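Local coordinates for hemoglobin (Mustelus griseus, PDB 1GCV), which carries oxygen from the gills to the peripheral tissues as the heme-binding alpha subunit of a tetrameric hemoglobin, at residues A[4-9]-A[121-126]; A[78-83]-A[129-134]. All coordinates share one frame; numbering follows the deposited sequence.

Interaction 1: residues A[4-9]-A[121-126]; sequences ACEKQT and HCAVDK
Glu6 and Lys126 meet with their side chains crossing at about a right angle, and the ammonium group comes to the carboxylate from the side of OE2 on which OE1 lies. The shorter of the two bonds to the glutamate runs from Lys126 NZ to the syn lone pair of Glu6 OE2 at 3.0 Å; a weak second one reaches Glu6 OE1 at 3.3 Å, so the salt bridge is forked but lopsided. Beyond CG the glutamate is extended (chi2 167°), which carries its carboxylate out to the lysine, while OE1 still accepts from Thr3 N, as in one half of a capping box. The lysine bends at chi3 (67°) to bring NZ onto the carboxylate. Below the charged ends the contact is apolar: Glu6 CG lies 4.1 Å from Ala123 CB, and Thr9 CB approaches the same methyl at 4.2 Å. These residues join the first helix of the globin fold, the A helix, to its last, the H helix. The local segments cross at -87° with their axes 9.2 Å apart, and the small Ala123 occupies the place where the backbones come nearest, Glu6 CA to Ala123 CA being 5.3 Å. Thr9 OG1 donates to Cys5 O one turn earlier, which turns its hydroxyl back onto its own helix. Lys126 NZ has its strongest partner in the terminal carboxylate of Arg140 of the second alpha subunit, whose guanidinium group pairs with Asp125, a pattern well known from deoxy hemoglobin.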
ATOM      1  N   ALA A   4     -23.500  -9.563 -15.275  1.00 50.04           N
ATOM      2  CA  ALA A   4     -23.677  -9.394 -16.714  1.00 50.76           C
ATOM      3  C   ALA A   4     -23.574  -7.919 -17.109  1.00 49.75           C
ATOM      4  O   ALA A   4     -23.193  -7.590 -18.236  1.00 47.06           O
ATOM      5  CB  ALA A   4     -25.030  -9.959 -17.143  1.00 51.58           C
ATOM      6  N   CYS A   5     -23.913  -7.038 -16.175  1.00 49.40           N
ATOM      7  CA  CYS A   5     -23.862  -5.601 -16.416  1.00 51.24           C
ATOM      8  C   CYS A   5     -22.421  -5.099 -16.504  1.00 50.69           C
ATOM      9  O   CYS A   5     -22.099  -4.242 -17.330  1.00 49.61           O
ATOM     10  CB  CYS A   5     -24.594  -4.854 -15.300  1.00 54.95           C
ATOM     11  SG  CYS A   5     -25.890  -3.737 -15.881  1.00 68.07           S
ATOM     12  N   GLU A   6     -21.559  -5.632 -15.644  1.00 48.07           N
ATOM     13  CA  GLU A   6     -20.156  -5.238 -15.631  1.00 44.03           C
ATOM     14  C   GLU A   6     -19.426  -5.845 -16.826  1.00 40.75           C
ATOM     15  O   GLU A   6     -18.428  -5.298 -17.300  1.00 38.99           O
ATOM     16  CB  GLU A   6     -19.507  -5.673 -14.313  1.00 42.01           C
ATOM     17  CG  GLU A   6     -20.040  -4.894 -13.113  1.00 41.93           C
ATOM     18  CD  GLU A   6     -19.657  -5.509 -11.782  1.00 41.32           C
ATOM     19  OE1 GLU A   6     -19.450  -6.743 -11.729  1.00 37.92           O
ATOM     20  OE2 GLU A   6     -19.564  -4.750 -10.792  1.00 38.31           O
ATOM     21  N   LYS A   7     -19.947  -6.969 -17.313  1.00 41.53           N
ATOM     22  CA  LYS A   7     -19.388  -7.676 -18.462  1.00 39.81           C
ATOM     23  C   LYS A   7     -19.568  -6.852 -19.733  1.00 39.27           C
ATOM     24  O   LYS A   7     -18.686  -6.820 -20.591  1.00 36.03           O
ATOM     25  CB  LYS A   7     -20.085  -9.027 -18.640  1.00 44.00           C
ATOM     26  CG  LYS A   7     -19.846 -10.018 -17.517  1.00 46.55           C
ATOM     27  CD  LYS A   7     -19.410 -11.354 -18.082  1.00 50.82           C
ATOM     28  CE  LYS A   7     -19.929 -12.504 -17.249  1.00 53.75           C
ATOM     29  NZ  LYS A   7     -19.803 -13.788 -17.995  1.00 56.39           N
ATOM     30  N   GLN A   8     -20.718  -6.194 -19.852  1.00 39.23           N
ATOM     31  CA  GLN A   8     -21.009  -5.371 -21.021  1.00 41.10           C
ATOM     32  C   GLN A   8     -20.169  -4.090 -21.037  1.00 36.99           C
ATOM     33  O   GLN A   8     -19.704  -3.668 -22.096  1.00 36.11           O
ATOM     34  CB  GLN A   8     -22.504  -5.026 -21.070  1.00 44.77           C
ATOM     35  CG  GLN A   8     -23.279  -5.757 -22.170  1.00 53.27           C
ATOM     36  CD  GLN A   8     -24.101  -6.926 -21.640  1.00 56.62           C
ATOM     37  OE1 GLN A   8     -25.315  -6.815 -21.444  1.00 57.10           O
ATOM     38  NE2 GLN A   8     -23.439  -8.054 -21.407  1.00 58.29           N
ATOM     39  N   THR A   9     -19.977  -3.472 -19.873  1.00 33.39           N
ATOM     40  CA  THR A   9     -19.167  -2.253 -19.778  1.00 30.52           C
ATOM     41  C   THR A   9     -17.705  -2.578 -20.096  1.00 28.94           C
ATOM     42  O   THR A   9     -17.044  -1.860 -20.844  1.00 26.72           O
ATOM     43  CB  THR A   9     -19.226  -1.634 -18.364  1.00 28.68           C
ATOM     44  OG1 THR A   9     -20.591  -1.431 -17.986  1.00 28.58           O
ATOM     45  CG2 THR A   9     -18.497  -0.300 -18.337  1.00 25.04           C
ATOM     46  N   HIS A 121     -16.387   3.155 -13.880  1.00 19.77           N
ATOM     47  CA  HIS A 121     -15.153   3.216 -13.105  1.00 18.07           C
ATOM     48  C   HIS A 121     -15.062   1.968 -12.231  1.00 16.50           C
ATOM     49  O   HIS A 121     -14.050   1.272 -12.204  1.00 15.57           O
ATOM     50  CB  HIS A 121     -15.190   4.477 -12.226  1.00 17.89           C
ATOM     51  CG  HIS A 121     -13.938   4.735 -11.442  1.00 16.98           C
ATOM     52  ND1 HIS A 121     -13.608   5.986 -10.969  1.00 17.06           N
ATOM     53  CD2 HIS A 121     -12.959   3.901 -11.013  1.00 16.67           C
ATOM     54  CE1 HIS A 121     -12.484   5.913 -10.281  1.00 19.01           C
ATOM     55  NE2 HIS A 121     -12.068   4.659 -10.291  1.00 13.40           N
ATOM     56  N   CYS A 122     -16.137   1.689 -11.511  1.00 17.67           N
ATOM     57  CA  CYS A 122     -16.179   0.532 -10.644  1.00 18.55           C
ATOM     58  C   CYS A 122     -15.968  -0.778 -11.420  1.00 19.37           C
ATOM     59  O   CYS A 122     -15.193  -1.633 -10.990  1.00 19.40           O
ATOM     60  CB  CYS A 122     -17.511   0.508  -9.901  1.00 18.71           C
ATOM     61  SG  CYS A 122     -17.522  -0.606  -8.517  1.00 29.37           S
ATOM     62  N   ALA A 123     -16.647  -0.932 -12.558  1.00 16.95           N
ATOM     63  CA  ALA A 123     -16.517  -2.140 -13.369  1.00 15.69           C
ATOM     64  C   ALA A 123     -15.083  -2.303 -13.865  1.00 18.33           C
ATOM     65  O   ALA A 123     -14.527  -3.402 -13.849  1.00 17.00           O
ATOM     66  CB  ALA A 123     -17.471  -2.088 -14.551  1.00 14.41           C
ATOM     67  N   VAL A 124     -14.484  -1.205 -14.310  1.00 17.30           N
ATOM     68  CA  VAL A 124     -13.117  -1.238 -14.806  1.00 17.47           C
ATOM     69  C   VAL A 124     -12.125  -1.497 -13.671  1.00 18.80           C
ATOM     70  O   VAL A 124     -11.171  -2.270 -13.832  1.00 17.57           O
ATOM     71  CB  VAL A 124     -12.755   0.089 -15.513  1.00 16.74           C
ATOM     72  CG1 VAL A 124     -11.351   0.017 -16.091  1.00 19.45           C
ATOM     73  CG2 VAL A 124     -13.759   0.367 -16.612  1.00 18.07           C
ATOM     74  N   ASP A 125     -12.350  -0.858 -12.525  1.00 16.90           N
ATOM     75  CA  ASP A 125     -11.469  -1.032 -11.373  1.00 20.82           C
ATOM     76  C   ASP A 125     -11.492  -2.478 -10.894  1.00 20.75           C
ATOM     77  O   ASP A 125     -10.483  -2.997 -10.429  1.00 16.95           O
ATOM     78  CB  ASP A 125     -11.886  -0.110 -10.218  1.00 24.30           C
ATOM     79  CG  ASP A 125     -10.755   0.130  -9.230  1.00 29.60           C
ATOM     80  OD1 ASP A 125      -9.623   0.410  -9.682  1.00 34.74           O
ATOM     81  OD2 ASP A 125     -10.993   0.039  -8.007  1.00 29.63           O
ATOM     82  N   LYS A 126     -12.651  -3.123 -11.015  1.00 21.07           N
ATOM     83  CA  LYS A 126     -12.805  -4.511 -10.601  1.00 21.63           C
ATOM     84  C   LYS A 126     -12.051  -5.467 -11.527  1.00 17.24           C
ATOM     85  O   LYS A 126     -11.533  -6.487 -11.080  1.00 17.93           O
ATOM     86  CB  LYS A 126     -14.291  -4.880 -10.549  1.00 23.23           C
ATOM     87  CG  LYS A 126     -14.989  -4.376  -9.289  1.00 28.80           C
ATOM     88  CD  LYS A 126     -16.477  -4.708  -9.293  1.00 35.92           C
ATOM     89  CE  LYS A 126     -16.718  -6.211  -9.187  1.00 37.65           C
ATOM     90  NZ  LYS A 126     -18.115  -6.509  -8.773  1.00 36.16           N
TER

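Interaction 2: residues A[78-83]-A[129-134]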
ATOM      1  N   SER A  78      -6.830 -19.112 -15.785  1.00 35.06           N
ATOM      2  CA  SER A  78      -6.136 -19.952 -16.758  1.00 32.33           C
ATOM      3  C   SER A  78      -5.603 -19.122 -17.909  1.00 29.46           C
ATOM      4  O   SER A  78      -4.598 -19.472 -18.523  1.00 29.87           O
ATOM      5  CB  SER A  78      -7.072 -21.031 -17.307  1.00 33.56           C
ATOM      6  OG  SER A  78      -8.129 -21.292 -16.402  1.00 43.34           O
ATOM      7  N   HIS A  79      -6.274 -18.013 -18.198  1.00 28.06           N
ATOM      8  CA  HIS A  79      -5.858 -17.143 -19.294  1.00 28.92           C
ATOM      9  C   HIS A  79      -4.596 -16.318 -19.007  1.00 27.98           C
ATOM     10  O   HIS A  79      -3.732 -16.182 -19.879  1.00 27.46           O
ATOM     11  CB  HIS A  79      -7.002 -16.202 -19.682  1.00 30.16           C
ATOM     12  CG  HIS A  79      -6.581 -15.091 -20.592  1.00 32.17           C
ATOM     13  ND1 HIS A  79      -6.359 -15.277 -21.939  1.00 32.35           N
ATOM     14  CD2 HIS A  79      -6.316 -13.786 -20.343  1.00 33.70           C
ATOM     15  CE1 HIS A  79      -5.975 -14.135 -22.481  1.00 35.77           C
ATOM     16  NE2 HIS A  79      -5.940 -13.215 -21.534  1.00 34.74           N
ATOM     17  N   LEU A  80      -4.486 -15.772 -17.797  1.00 26.05           N
ATOM     18  CA  LEU A  80      -3.327 -14.952 -17.433  1.00 25.99           C
ATOM     19  C   LEU A  80      -2.181 -15.743 -16.801  1.00 27.49           C
ATOM     20  O   LEU A  80      -1.193 -15.159 -16.356  1.00 27.53           O
ATOM     21  CB  LEU A  80      -3.753 -13.832 -16.476  1.00 24.30           C
ATOM     22  CG  LEU A  80      -4.546 -12.654 -17.054  1.00 21.87           C
ATOM     23  CD1 LEU A  80      -5.111 -11.823 -15.908  1.00 20.26           C
ATOM     24  CD2 LEU A  80      -3.653 -11.808 -17.948  1.00 20.23           C
ATOM     25  N   GLU A  81      -2.311 -17.066 -16.766  1.00 29.03           N
ATOM     26  CA  GLU A  81      -1.289 -17.925 -16.181  1.00 28.07           C
ATOM     27  C   GLU A  81       0.099 -17.697 -16.776  1.00 27.56           C
ATOM     28  O   GLU A  81       1.074 -17.516 -16.039  1.00 25.94           O
ATOM     29  CB  GLU A  81      -1.678 -19.390 -16.353  1.00 30.41           C
ATOM     30  CG  GLU A  81      -0.517 -20.354 -16.228  1.00 37.71           C
ATOM     31  CD  GLU A  81      -0.966 -21.766 -15.920  1.00 44.13           C
ATOM     32  OE1 GLU A  81      -1.214 -22.067 -14.732  1.00 47.00           O
ATOM     33  OE2 GLU A  81      -1.071 -22.573 -16.867  1.00 47.52           O
ATOM     34  N   THR A  82       0.196 -17.713 -18.100  1.00 21.95           N
ATOM     35  CA  THR A  82       1.493 -17.508 -18.728  1.00 25.81           C
ATOM     36  C   THR A  82       2.038 -16.131 -18.373  1.00 22.58           C
ATOM     37  O   THR A  82       3.223 -15.987 -18.091  1.00 22.07           O
ATOM     38  CB  THR A  82       1.424 -17.641 -20.263  1.00 28.27           C
ATOM     39  OG1 THR A  82       0.867 -18.915 -20.607  1.00 38.26           O
ATOM     40  CG2 THR A  82       2.817 -17.555 -20.860  1.00 29.75           C
ATOM     41  N   LEU A  83       1.170 -15.122 -18.382  1.00 19.38           N
ATOM     42  CA  LEU A  83       1.584 -13.764 -18.053  1.00 17.60           C
ATOM     43  C   LEU A  83       1.977 -13.667 -16.579  1.00 17.79           C
ATOM     44  O   LEU A  83       2.874 -12.908 -16.221  1.00 18.41           O
ATOM     45  CB  LEU A  83       0.460 -12.772 -18.365  1.00 17.75           C
ATOM     46  CG  LEU A  83       0.835 -11.334 -18.742  1.00 21.34           C
ATOM     47  CD1 LEU A  83       2.047 -11.319 -19.654  1.00 20.36           C
ATOM     48  CD2 LEU A  83      -0.350 -10.674 -19.434  1.00 21.53           C
ATOM     49  N   SER A 129      -8.227  -5.051 -10.807  1.00 17.23           N
ATOM     50  CA  SER A 129      -7.873  -5.675  -9.538  1.00 20.76           C
ATOM     51  C   SER A 129      -7.739  -7.180  -9.719  1.00 18.15           C
ATOM     52  O   SER A 129      -6.800  -7.786  -9.200  1.00 19.37           O
ATOM     53  CB  SER A 129      -8.929  -5.369  -8.468  1.00 22.87           C
ATOM     54  OG  SER A 129      -8.873  -4.004  -8.075  1.00 35.53           O
ATOM     55  N   ALA A 130      -8.676  -7.775 -10.455  1.00 17.96           N
ATOM     56  CA  ALA A 130      -8.663  -9.213 -10.720  1.00 19.05           C
ATOM     57  C   ALA A 130      -7.419  -9.573 -11.506  1.00 20.76           C
ATOM     58  O   ALA A 130      -6.810 -10.616 -11.278  1.00 21.39           O
ATOM     59  CB  ALA A 130      -9.902  -9.619 -11.511  1.00 21.34           C
ATOM     60  N   ILE A 131      -7.057  -8.708 -12.448  1.00 22.02           N
ATOM     61  CA  ILE A 131      -5.877  -8.917 -13.273  1.00 19.06           C
ATOM     62  C   ILE A 131      -4.618  -8.783 -12.413  1.00 20.35           C
ATOM     63  O   ILE A 131      -3.681  -9.563 -12.548  1.00 21.18           O
ATOM     64  CB  ILE A 131      -5.822  -7.892 -14.428  1.00 18.74           C
ATOM     65  CG1 ILE A 131      -6.788  -8.304 -15.533  1.00 19.64           C
ATOM     66  CG2 ILE A 131      -4.416  -7.813 -14.994  1.00 22.10           C
ATOM     67  CD1 ILE A 131      -6.984  -7.236 -16.589  1.00 21.83           C
ATOM     68  N   CYS A 132      -4.597  -7.799 -11.521  1.00 18.88           N
ATOM     69  CA  CYS A 132      -3.447  -7.603 -10.656  1.00 17.51           C
ATOM     70  C   CYS A 132      -3.264  -8.777  -9.710  1.00 18.60           C
ATOM     71  O   CYS A 132      -2.134  -9.166  -9.433  1.00 17.77           O
ATOM     72  CB  CYS A 132      -3.593  -6.314  -9.844  1.00 22.03           C
ATOM     73  SG  CYS A 132      -3.270  -4.811 -10.793  1.00 24.51           S
ATOM     74  N   GLN A 133      -4.364  -9.342  -9.212  1.00 19.41           N
ATOM     75  CA  GLN A 133      -4.273 -10.478  -8.289  1.00 24.25           C
ATOM     76  C   GLN A 133      -3.741 -11.746  -8.977  1.00 21.85           C
ATOM     77  O   GLN A 133      -3.041 -12.546  -8.356  1.00 21.90           O
ATOM     78  CB  GLN A 133      -5.636 -10.756  -7.628  1.00 32.08           C
ATOM     79  CG  GLN A 133      -6.498 -11.809  -8.341  1.00 50.27           C
ATOM     80  CD  GLN A 133      -6.990 -12.920  -7.415  1.00 53.89           C
ATOM     81  OE1 GLN A 133      -6.563 -14.075  -7.525  1.00 55.23           O
ATOM     82  NE2 GLN A 133      -7.895 -12.573  -6.503  1.00 53.92           N
ATOM     83  N   GLU A 134      -4.069 -11.922 -10.254  1.00 20.08           N
ATOM     84  CA  GLU A 134      -3.596 -13.072 -11.018  1.00 20.70           C
ATOM     85  C   GLU A 134      -2.102 -12.910 -11.289  1.00 22.04           C
ATOM     86  O   GLU A 134      -1.329 -13.858 -11.147  1.00 23.24           O
ATOM     87  CB  GLU A 134      -4.345 -13.180 -12.351  1.00 20.00           C
ATOM     88  CG  GLU A 134      -5.770 -13.676 -12.219  1.00 21.92           C
ATOM     89  CD  GLU A 134      -5.872 -14.932 -11.365  1.00 29.13           C
ATOM     90  OE1 GLU A 134      -4.988 -15.812 -11.478  1.00 26.60           O
ATOM     91  OE2 GLU A 134      -6.838 -15.036 -10.579  1.00 34.86           O
TER
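The carboxylate of Glu134, the flat group among the touching residues, offers neither face nor edge to Leu80: its CD stays 5.6 Å from Leu80 CD1, and the aliphatic root of the glutamate makes the contact. Leu80 CD1 rests 3.9 Å from Glu134 CB, with CG slightly farther off. A bend at chi2 (-49°) folds the acid group back from the leucine, and the Glu134 side chain also touches His77. The same methyl also lies 3.9 Å from Ile131 CG1 and 4.2 Å from Ile131 CG2. Seen from Leu80 CD1, the directions to Glu134 CB and Ile131 CG1 diverge by about 108°, so a single methyl fits into the angle between two residues three apart on one helix. Leu80 crosses both side chains at about a right angle. No hydrogen bond joins the segments; the atoms that meet are all carbons, and the three residues are buried. Ile131 also packs on Ala69, and its side chain comes within about 5 Å of the heme. Leu80 stands between helices 76-79 and 81-91. In the first turn of the latter, Leu83 touches the heme and its carbonyl accepts a hydrogen bond from His87 ND1, which probably helps fix the rotation of that imidazole. This is the packing of the F helix start against the H helix, on the proximal side of the globin heme pocket, where His87 is the predicted iron ligand.

How the interactions relate
From the N terminus, helix 4-19 opens the first loop, which interaction 1 closes only at helix 118-135, with 111 residues between its segments. Within that span lies 78-83, whose own partner, 129-134, comes after 126; interaction 2 therefore closes a shorter loop, of 45 intervening residues, and the two connections cross along the chain. Helix 118-135 serves both. Its earlier turns receive the A helix and its later turns the start of the F helix, with the two contact centres about 17 Å apart. The last helix thereby ties the beginning of the chain to the heme-bearing middle, and residues of both its segments, 121-126 and 129-134, also touch the second alpha subunit.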